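Local coordinates for thioredoxin domain-containing protein (Vibrio parahaemolyticus, PDB 2R5S) that is of unknown function, being the tetratricopeptide-repeat part of a thioredoxin-domain protein that may have protein-disulfide reductase activity, at residues Q8-V13 / Q37-V42; E61-I66 / S77-L82; E126-L131 / M151-A156. One frame throughout, in Å; residues are numbered along the deposited sequence.

Three side-chain contacts follow one another along this array of helices, which is assigned to tetratricopeptide repeats. Interactions 1 and 2 are neighbours, with centres about 17 Å apart and nearest atoms about 5 Å apart; helix 40-52, used by the first, is followed directly by helix 56-63, used by the second. Interaction 3 lies on the other side of the chain's centre, its centre about 31 Å from that of interaction 1 and about 25 Å from that of interaction 2. A bound MES molecule, probably from the crystallisation liquor, sits about 4 Å from the Val42 side chain in interaction 1.

Interaction 1 of 3, residues Q8-V13 / Q37-V42; sequences QLLKQV and QSRGDV
Leu10 reaches across from helix 9-18 with both of its methyl groups, and each finds a different partner at the start of helix 40-52. CD2 packs against CG2 of Val42 at 4.0 Å, the two side chains lying roughly at right angles. CD1 approaches NH2 of Arg39 at 4.2 Å, a looser touch in which an apolar methyl meets the guanidinium group at a slant. The setting is the helical array of the tetratricopeptide-repeat fold: two helices that are not consecutive in the chain meet here, with no hydrogen bond between the segments and only 103 Å² buried. Their backbones stand well apart, the CA atoms of Leu10 and Val42 being 8.7 Å from each other, and side chains alone bridge the distance.

A second shell sets the positions of both partners. Leu32, in the loop after helix 22-30, touches Leu10 as well as Val42, and Ile29 of that helix also packs on Val42, so the buried valine packs on Leu10, Ile29 and Leu32. Arg39 occupies the N-cap position of helix 40-52. Its chain bends at chi3 (82°), turning the guanidinium back toward Asp41, which lies two residues further on. Arg39 grips the carboxylate side-on, with NE and NH1 each taking one oxygen, which should limit the rotation of the guanidinium. NE donates to OD1 of Asp41 at 2.6 Å, almost straight at 170°. Its companion in this salt bridge, Arg39 NH1 to Asp41 OD2, is also 2.6 Å long and arrives at the syn lone pair of OD2, close to the guanidinium plane.

Interaction 2 of 3, residues E61-I66 / S77-L82; sequences ELLATI and SLIAKL
Leu63 meets Leu78, Ile79 and Leu82, a contact in which no ring or other planar side chain of the two segments takes part, and the flat group that matters nearby is the Leu62 carbonyl. In the plane of that carbonyl lies OG1 of Thr65, which donates a hydrogen bond of 2.9 Å to Leu62 O with a C=O...donor angle of 146°. The same oxygen also accepts from the backbone N of Thr65 at 3.0 Å. Two bonds from one residue thus hold the chain just beyond Leu63, where a type I beta turn runs from Leu63 to Ile66. Thr65 OG1 has a further partner in Lys43 NZ, which ties the turn to helix 40-52.

Across the contact itself, Leu63 divides its work between its two methyl groups. CD2 touches CD2 of Leu78 at 4.2 Å, the side chains crossing at about a right angle. CD1 is shared, meeting Ile79 CD1 at 4.2 Å and Leu82 CD2 at the same separation. CB points toward helix 73-88, and with CG beside the backbone N (chi1 -66°) the fork reaches the three residues. Such apolar packing joins consecutive helices of the tetratricopeptide-repeat fold, here helix 56-63 and helix 73-88, whose segments run roughly antiparallel.

Ile79 takes part through its end: its CB does not point at Leu63, but the chain turns at chi2 (-41°) and carries CD1 inward, the two side chains sliding past each other in opposite directions. Ala47 of helix 40-52 and Tyr75 also pack on Leu63, while Phe56 and Gln60 touch Leu82. Where the backbones come nearest, the CA atoms of Leu63 and Ile79 are 7.6 Å apart.

Interaction 3 of 3, residues E126-L131 / M151-A156; sequences EALELL and MDILSA
In the tetratricopeptide-repeat array, Leu128 of helix 124-135 presses between Ile153 and Leu154 of helix 145-157. The closest approach is Leu128 CD2 to Ile153 CG2, 3.5 Å, which is tighter than the usual van der Waals separation of two carbons. Leu128 CG stands 3.7 Å from that same Ile153 methyl, so the isoleucine meets the branch point of the leucine as well as its tip. Placing CG1 beside the backbone N (chi1 -78°) puts CG2 of Ile153 anti to N, on the side that faces Leu128, and the two side chains slide past one another in opposite directions.

Leu154 adds a contact mainly through CD2. This methyl lies 3.8 Å from CD2 of Leu128 and 4.0 Å from Leu128 CD1, touching both prongs of the fork. CB of Leu154 does not point at Leu128; the outer part of the chain comes closer and lies obliquely to the Leu128 side chain. All three residues are buried, and no hydrogen bond passes between the segments.

Leu128 has neighbours beyond these two. Phe150 and Leu157 lie along the same helix as Ile153, and Ile163 and Tyr167 bring in helix 162-174. Tyr167 OH is also hydrogen-bonded to Glu129 OE1, a polar link beside the apolar one. With CA atoms of Leu128 and Ile153 only 7.5 Å apart and the segments running roughly antiparallel, this is the close pairing of successive helices found in the tetratricopeptide-repeat fold.

Interaction 1 of 3, residues Q8-V13 / Q37-V42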
loop_
_atom_site.group_PDB
_atom_site.type_symbol
_atom_site.label_atom_id
_atom_site.label_comp_id
_atom_site.label_asym_id
_atom_site.label_seq_id
_atom_site.Cartn_x
_atom_site.Cartn_y
_atom_site.Cartn_z
ATOM N N GLN A 8 -18.077 -5.352 -21.250
ATOM C CA GLN A 8 -17.710 -6.655 -20.689
ATOM C C GLN A 8 -16.624 -6.509 -19.633
ATOM O O GLN A 8 -16.722 -7.104 -18.540
ATOM C CB GLN A 8 -17.165 -7.549 -21.802
ATOM C CG GLN A 8 -17.611 -8.980 -21.717
ATOM C CD GLN A 8 -19.054 -9.123 -22.120
ATOM O OE1 GLN A 8 -19.966 -8.952 -21.300
ATOM N NE2 GLN A 8 -19.278 -9.421 -23.394
ATOM N N LEU A 9 -15.579 -5.748 -19.987
ATOM C CA LEU A 9 -14.565 -5.301 -19.030
ATOM C C LEU A 9 -15.185 -4.914 -17.704
ATOM O O LEU A 9 -14.724 -5.349 -16.653
ATOM C CB LEU A 9 -13.752 -4.121 -19.587
ATOM C CG LEU A 9 -12.695 -4.464 -20.631
ATOM C CD1 LEU A 9 -11.914 -3.216 -20.981
ATOM C CD2 LEU A 9 -11.751 -5.584 -20.139
ATOM N N LEU A 10 -16.236 -4.096 -17.771
ATOM C CA LEU A 10 -16.964 -3.659 -16.580
ATOM C C LEU A 10 -17.532 -4.820 -15.798
ATOM O O LEU A 10 -17.604 -4.726 -14.582
ATOM C CB LEU A 10 -18.081 -2.661 -16.915
ATOM C CG LEU A 10 -17.677 -1.201 -17.135
ATOM C CD1 LEU A 10 -18.895 -0.306 -17.225
ATOM C CD2 LEU A 10 -16.847 -0.744 -15.994
ATOM N N LYS A 11 -17.936 -5.902 -16.473
ATOM C CA LYS A 11 -18.395 -7.119 -15.754
ATOM C C LYS A 11 -17.228 -7.953 -15.259
ATOM O O LYS A 11 -17.337 -8.645 -14.257
ATOM C CB LYS A 11 -19.381 -7.997 -16.569
ATOM C CG LYS A 11 -20.342 -8.784 -15.652
ATOM C CD LYS A 11 -21.525 -9.493 -16.400
ATOM C CE LYS A 11 -22.107 -10.645 -15.563
ATOM N NZ LYS A 11 -23.581 -10.938 -15.752
ATOM N N GLN A 12 -16.108 -7.872 -15.968
ATOM C CA GLN A 12 -14.830 -8.386 -15.450
ATOM C C GLN A 12 -14.498 -7.715 -14.119
ATOM O O GLN A 12 -14.288 -8.421 -13.144
ATOM C CB GLN A 12 -13.682 -8.233 -16.464
ATOM C CG GLN A 12 -13.309 -9.487 -17.184
ATOM C CD GLN A 12 -12.358 -10.353 -16.358
ATOM O OE1 GLN A 12 -12.772 -11.358 -15.745
ATOM N NE2 GLN A 12 -11.066 -9.965 -16.330
ATOM N N VAL A 13 -14.490 -6.374 -14.057
ATOM C CA VAL A 13 -14.270 -5.668 -12.758
ATOM C C VAL A 13 -15.240 -6.168 -11.703
ATOM O O VAL A 13 -14.850 -6.583 -10.601
ATOM C CB VAL A 13 -14.447 -4.143 -12.831
ATOM C CG1 VAL A 13 -14.247 -3.529 -11.461
ATOM C CG2 VAL A 13 -13.456 -3.538 -13.784
ATOM N N GLN A 37 -13.117 5.412 -16.876
ATOM C CA GLN A 37 -12.358 5.550 -15.639
ATOM C C GLN A 37 -12.853 6.630 -14.671
ATOM O O GLN A 37 -12.854 6.435 -13.465
ATOM C CB GLN A 37 -10.866 5.672 -15.877
ATOM C CG GLN A 37 -10.298 4.358 -16.284
ATOM C CD GLN A 37 -8.821 4.320 -16.298
ATOM O OE1 GLN A 37 -8.224 4.120 -17.339
ATOM N NE2 GLN A 37 -8.210 4.497 -15.147
ATOM N N SER A 38 -13.370 7.720 -15.201
ATOM C CA SER A 38 -13.736 8.808 -14.334
ATOM C C SER A 38 -15.226 8.758 -13.991
ATOM O O SER A 38 -15.718 9.596 -13.264
ATOM C CB SER A 38 -13.375 10.139 -15.049
ATOM O OG SER A 38 -14.502 10.496 -15.840
ATOM N N ARG A 39 -15.950 7.734 -14.476
ATOM C CA ARG A 39 -17.347 7.593 -14.088
ATOM C C ARG A 39 -17.369 7.421 -12.573
ATOM O O ARG A 39 -16.536 6.726 -12.014
ATOM C CB ARG A 39 -18.002 6.416 -14.798
ATOM C CG ARG A 39 -19.439 6.672 -15.177
ATOM C CD ARG A 39 -19.921 5.512 -16.050
ATOM N NE ARG A 39 -20.340 4.364 -15.250
ATOM C CZ ARG A 39 -20.931 3.298 -15.778
ATOM N NH1 ARG A 39 -21.344 2.279 -14.992
ATOM N NH2 ARG A 39 -21.112 3.243 -17.101
ATOM N N GLY A 40 -18.296 8.064 -11.890
ATOM C CA GLY A 40 -18.207 8.121 -10.451
ATOM C C GLY A 40 -18.382 6.728 -9.824
ATOM O O GLY A 40 -17.958 6.535 -8.700
ATOM N N ASP A 41 -18.995 5.764 -10.503
ATOM C CA ASP A 41 -19.187 4.414 -9.859
ATOM C C ASP A 41 -17.887 3.619 -10.022
ATOM O O ASP A 41 -17.542 2.840 -9.168
ATOM C CB ASP A 41 -20.397 3.627 -10.408
ATOM C CG ASP A 41 -20.390 3.433 -11.939
ATOM O OD1 ASP A 41 -19.733 4.166 -12.680
ATOM O OD2 ASP A 41 -21.103 2.543 -12.432
ATOM N N VAL A 42 -17.103 3.925 -11.088
ATOM C CA VAL A 42 -15.857 3.221 -11.351
ATOM C C VAL A 42 -14.823 3.714 -10.368
ATOM O O VAL A 42 -14.085 2.891 -9.788
ATOM C CB VAL A 42 -15.395 3.273 -12.834
ATOM C CG1 VAL A 42 -14.073 2.572 -13.005
ATOM C CG2 VAL A 42 -16.384 2.531 -13.684
#

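Interaction 2 of 3, residues E61-I66 / S77-L82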
loop_
_atom_site.group_PDB
_atom_site.type_symbol
_atom_site.label_atom_id
_atom_site.label_comp_id
_atom_site.label_asym_id
_atom_site.label_seq_id
_atom_site.Cartn_x
_atom_site.Cartn_y
_atom_site.Cartn_z
ATOM N N GLU A 61 -6.878 10.371 -2.002
ATOM C CA GLU A 61 -6.787 11.382 -3.007
ATOM C C GLU A 61 -7.838 11.063 -4.111
ATOM O O GLU A 61 -8.493 11.967 -4.665
ATOM C CB GLU A 61 -5.341 11.350 -3.474
ATOM C CG GLU A 61 -4.960 12.090 -4.724
ATOM C CD GLU A 61 -3.856 11.317 -5.513
ATOM O OE1 GLU A 61 -2.835 10.906 -4.892
ATOM O OE2 GLU A 61 -4.036 11.087 -6.734
ATOM N N LEU A 62 -8.014 9.790 -4.440
ATOM C CA LEU A 62 -9.167 9.427 -5.293
ATOM C C LEU A 62 -10.495 9.778 -4.661
ATOM O O LEU A 62 -11.322 10.443 -5.290
ATOM C CB LEU A 62 -9.243 7.934 -5.680
ATOM C CG LEU A 62 -10.363 7.623 -6.665
ATOM C CD1 LEU A 62 -10.146 8.442 -7.970
ATOM C CD2 LEU A 62 -10.307 6.160 -6.958
ATOM N N LEU A 63 -10.726 9.308 -3.454
ATOM C CA LEU A 63 -11.997 9.694 -2.759
ATOM C C LEU A 63 -12.346 11.152 -2.715
ATOM O O LEU A 63 -13.497 11.471 -2.651
ATOM C CB LEU A 63 -12.040 9.162 -1.372
ATOM C CG LEU A 63 -12.107 7.642 -1.404
ATOM C CD1 LEU A 63 -11.801 7.186 -0.054
ATOM C CD2 LEU A 63 -13.495 7.241 -1.793
ATOM N N ALA A 64 -11.355 12.032 -2.795
ATOM C CA ALA A 64 -11.545 13.494 -2.718
ATOM C C ALA A 64 -12.087 14.095 -4.005
ATOM O O ALA A 64 -12.444 15.289 -4.053
ATOM C CB ALA A 64 -10.222 14.164 -2.388
ATOM N N THR A 65 -12.120 13.290 -5.069
ATOM C CA THR A 65 -12.698 13.715 -6.352
ATOM C C THR A 65 -14.100 13.067 -6.601
ATOM O O THR A 65 -14.609 13.097 -7.721
ATOM C CB THR A 65 -11.779 13.276 -7.556
ATOM O OG1 THR A 65 -11.882 11.834 -7.717
ATOM C CG2 THR A 65 -10.317 13.695 -7.361
ATOM N N ILE A 66 -14.700 12.425 -5.602
ATOM C CA ILE A 66 -15.985 11.778 -5.871
ATOM C C ILE A 66 -16.934 12.955 -5.775
ATOM O O ILE A 66 -16.907 13.602 -4.710
ATOM C CB ILE A 66 -16.401 10.849 -4.780
ATOM C CG1 ILE A 66 -15.306 9.832 -4.524
ATOM C CG2 ILE A 66 -17.771 10.149 -5.167
ATOM C CD1 ILE A 66 -15.182 8.780 -5.588
ATOM N N SER A 77 -19.034 4.692 3.824
ATOM C CA SER A 77 -18.346 3.645 4.520
ATOM C C SER A 77 -16.831 3.670 4.163
ATOM O O SER A 77 -16.019 3.315 5.009
ATOM C CB SER A 77 -18.973 2.284 4.198
ATOM O OG SER A 77 -20.211 2.183 4.933
ATOM N N LEU A 78 -16.465 4.076 2.941
ATOM C CA LEU A 78 -15.071 4.088 2.524
ATOM C C LEU A 78 -14.277 5.249 3.175
ATOM O O LEU A 78 -13.068 5.121 3.478
ATOM C CB LEU A 78 -14.979 4.253 0.974
ATOM C CG LEU A 78 -14.659 3.088 -0.024
ATOM C CD1 LEU A 78 -15.167 1.716 0.443
ATOM C CD2 LEU A 78 -15.157 3.447 -1.456
ATOM N N ILE A 79 -14.920 6.415 3.264
ATOM C CA ILE A 79 -14.417 7.496 4.061
ATOM C C ILE A 79 -14.119 6.987 5.483
ATOM O O ILE A 79 -13.066 7.229 6.015
ATOM C CB ILE A 79 -15.482 8.590 4.208
ATOM C CG1 ILE A 79 -15.750 9.292 2.876
ATOM C CG2 ILE A 79 -15.033 9.617 5.256
ATOM C CD1 ILE A 79 -14.540 9.610 1.982
ATOM N N ALA A 80 -15.030 6.218 6.061
ATOM C CA ALA A 80 -14.962 5.927 7.463
ATOM C C ALA A 80 -13.852 4.955 7.603
ATOM O O ALA A 80 -13.161 4.981 8.599
ATOM C CB ALA A 80 -16.266 5.329 7.970
ATOM N N LYS A 81 -13.703 4.067 6.616
ATOM C CA LYS A 81 -12.598 3.095 6.637
ATOM C C LYS A 81 -11.242 3.768 6.560
ATOM O O LYS A 81 -10.346 3.395 7.312
ATOM C CB LYS A 81 -12.741 2.046 5.546
ATOM C CG LYS A 81 -13.802 0.890 5.974
ATOM C CD LYS A 81 -13.990 -0.071 4.747
ATOM C CE LYS A 81 -14.600 -1.320 5.222
ATOM N NZ LYS A 81 -14.393 -2.319 4.101
ATOM N N LEU A 82 -11.119 4.776 5.685
ATOM C CA LEU A 82 -9.862 5.478 5.528
ATOM C C LEU A 82 -9.542 6.211 6.799
ATOM O O LEU A 82 -8.423 6.261 7.221
ATOM C CB LEU A 82 -9.937 6.440 4.328
ATOM C CG LEU A 82 -8.647 7.152 3.909
ATOM C CD1 LEU A 82 -7.648 6.024 3.456
ATOM C CD2 LEU A 82 -8.874 8.189 2.805
#

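Interaction 3 of 3, residues E126-L131 / M151-A156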
loop_
_atom_site.group_PDB
_atom_site.type_symbol
_atom_site.label_atom_id
_atom_site.label_comp_id
_atom_site.label_asym_id
_atom_site.label_seq_id
_atom_site.Cartn_x
_atom_site.Cartn_y
_atom_site.Cartn_z
ATOM N N GLU A 126 7.405 4.094 4.239
ATOM C CA GLU A 126 8.350 4.161 5.376
ATOM C C GLU A 126 8.996 2.828 5.802
ATOM O O GLU A 126 10.179 2.835 6.083
ATOM C CB GLU A 126 7.669 4.762 6.621
ATOM C CG GLU A 126 7.305 6.265 6.545
ATOM C CD GLU A 126 6.219 6.620 7.554
ATOM O OE1 GLU A 126 5.079 6.102 7.422
ATOM O OE2 GLU A 126 6.518 7.372 8.509
ATOM N N ALA A 127 8.212 1.741 5.961
ATOM C CA ALA A 127 8.738 0.398 6.165
ATOM C C ALA A 127 9.896 0.092 5.161
ATOM O O ALA A 127 10.997 -0.247 5.563
ATOM C CB ALA A 127 7.649 -0.596 5.944
ATOM N N LEU A 128 9.635 0.205 3.861
ATOM C CA LEU A 128 10.588 -0.188 2.838
ATOM C C LEU A 128 11.705 0.824 2.773
ATOM O O LEU A 128 12.824 0.483 2.371
ATOM C CB LEU A 128 9.905 -0.282 1.469
ATOM C CG LEU A 128 8.949 -1.467 1.303
ATOM C CD1 LEU A 128 7.883 -1.282 0.212
ATOM C CD2 LEU A 128 9.683 -2.837 1.156
ATOM N N GLU A 129 11.441 2.083 3.113
ATOM C CA GLU A 129 12.558 3.089 3.017
ATOM C C GLU A 129 13.476 2.832 4.219
ATOM O O GLU A 129 14.690 2.785 4.097
ATOM C CB GLU A 129 12.048 4.508 3.088
ATOM C CG GLU A 129 13.160 5.574 3.287
ATOM C CD GLU A 129 13.723 6.110 2.000
ATOM O OE1 GLU A 129 13.424 5.530 0.921
ATOM O OE2 GLU A 129 14.496 7.117 2.033
ATOM N N LEU A 130 12.886 2.596 5.396
ATOM C CA LEU A 130 13.699 2.181 6.540
ATOM C C LEU A 130 14.725 1.098 6.138
ATOM O O LEU A 130 15.936 1.265 6.322
ATOM C CB LEU A 130 12.810 1.617 7.668
ATOM C CG LEU A 130 13.533 1.767 8.995
ATOM C CD1 LEU A 130 13.815 3.259 9.412
ATOM C CD2 LEU A 130 12.759 1.009 10.075
ATOM N N LEU A 131 14.228 -0.000 5.587
ATOM C CA LEU A 131 15.056 -1.158 5.255
ATOM C C LEU A 131 16.038 -0.825 4.129
ATOM O O LEU A 131 17.195 -1.280 4.132
ATOM C CB LEU A 131 14.141 -2.323 4.875
ATOM C CG LEU A 131 13.714 -3.233 6.080
ATOM C CD1 LEU A 131 13.694 -2.476 7.400
ATOM C CD2 LEU A 131 12.421 -4.091 5.948
HETATM N N MSE A 151 11.786 -8.203 1.587
HETATM C CA MSE A 151 11.217 -9.075 0.575
HETATM C C MSE A 151 9.806 -9.614 0.925
HETATM O O MSE A 151 8.968 -9.778 0.035
HETATM C CB MSE A 151 12.153 -10.247 0.339
HETATM C CG MSE A 151 13.540 -9.873 -0.269
HETATM SE SE MSE A 151 13.662 -9.716 -2.184
HETATM C CE MSE A 151 13.434 -11.527 -2.800
ATOM N N ASP A 152 9.567 -9.923 2.201
ATOM C CA ASP A 152 8.217 -10.336 2.616
ATOM C C ASP A 152 7.268 -9.115 2.487
ATOM O O ASP A 152 6.132 -9.255 2.071
ATOM C CB ASP A 152 8.188 -10.865 4.067
ATOM C CG ASP A 152 9.141 -12.059 4.320
ATOM O OD1 ASP A 152 9.419 -12.880 3.408
ATOM O OD2 ASP A 152 9.604 -12.165 5.488
ATOM N N ILE A 153 7.756 -7.911 2.799
ATOM C CA ILE A 153 6.907 -6.704 2.658
ATOM C C ILE A 153 6.500 -6.537 1.178
ATOM O O ILE A 153 5.345 -6.293 0.877
ATOM C CB ILE A 153 7.542 -5.424 3.312
ATOM C CG1 ILE A 153 7.384 -5.384 4.847
ATOM C CG2 ILE A 153 6.891 -4.113 2.797
ATOM C CD1 ILE A 153 7.624 -6.730 5.583
ATOM N N LEU A 154 7.426 -6.747 0.261
ATOM C CA LEU A 154 7.150 -6.529 -1.175
ATOM C C LEU A 154 6.123 -7.512 -1.708
ATOM O O LEU A 154 5.200 -7.134 -2.443
ATOM C CB LEU A 154 8.425 -6.632 -2.027
ATOM C CG LEU A 154 9.473 -5.506 -1.912
ATOM C CD1 LEU A 154 10.657 -5.878 -2.794
ATOM C CD2 LEU A 154 8.955 -4.117 -2.341
ATOM N N SER A 155 6.318 -8.786 -1.363
ATOM C CA SER A 155 5.454 -9.807 -1.860
ATOM C C SER A 155 4.117 -9.651 -1.176
ATOM O O SER A 155 3.059 -9.781 -1.814
ATOM C CB SER A 155 6.077 -11.205 -1.714
ATOM O OG SER A 155 5.847 -11.779 -0.437
ATOM N N ALA A 156 4.131 -9.353 0.115
ATOM C CA ALA A 156 2.839 -9.069 0.803
ATOM C C ALA A 156 2.031 -8.036 0.012
ATOM O O ALA A 156 0.872 -8.281 -0.306
ATOM C CB ALA A 156 3.045 -8.596 2.235
#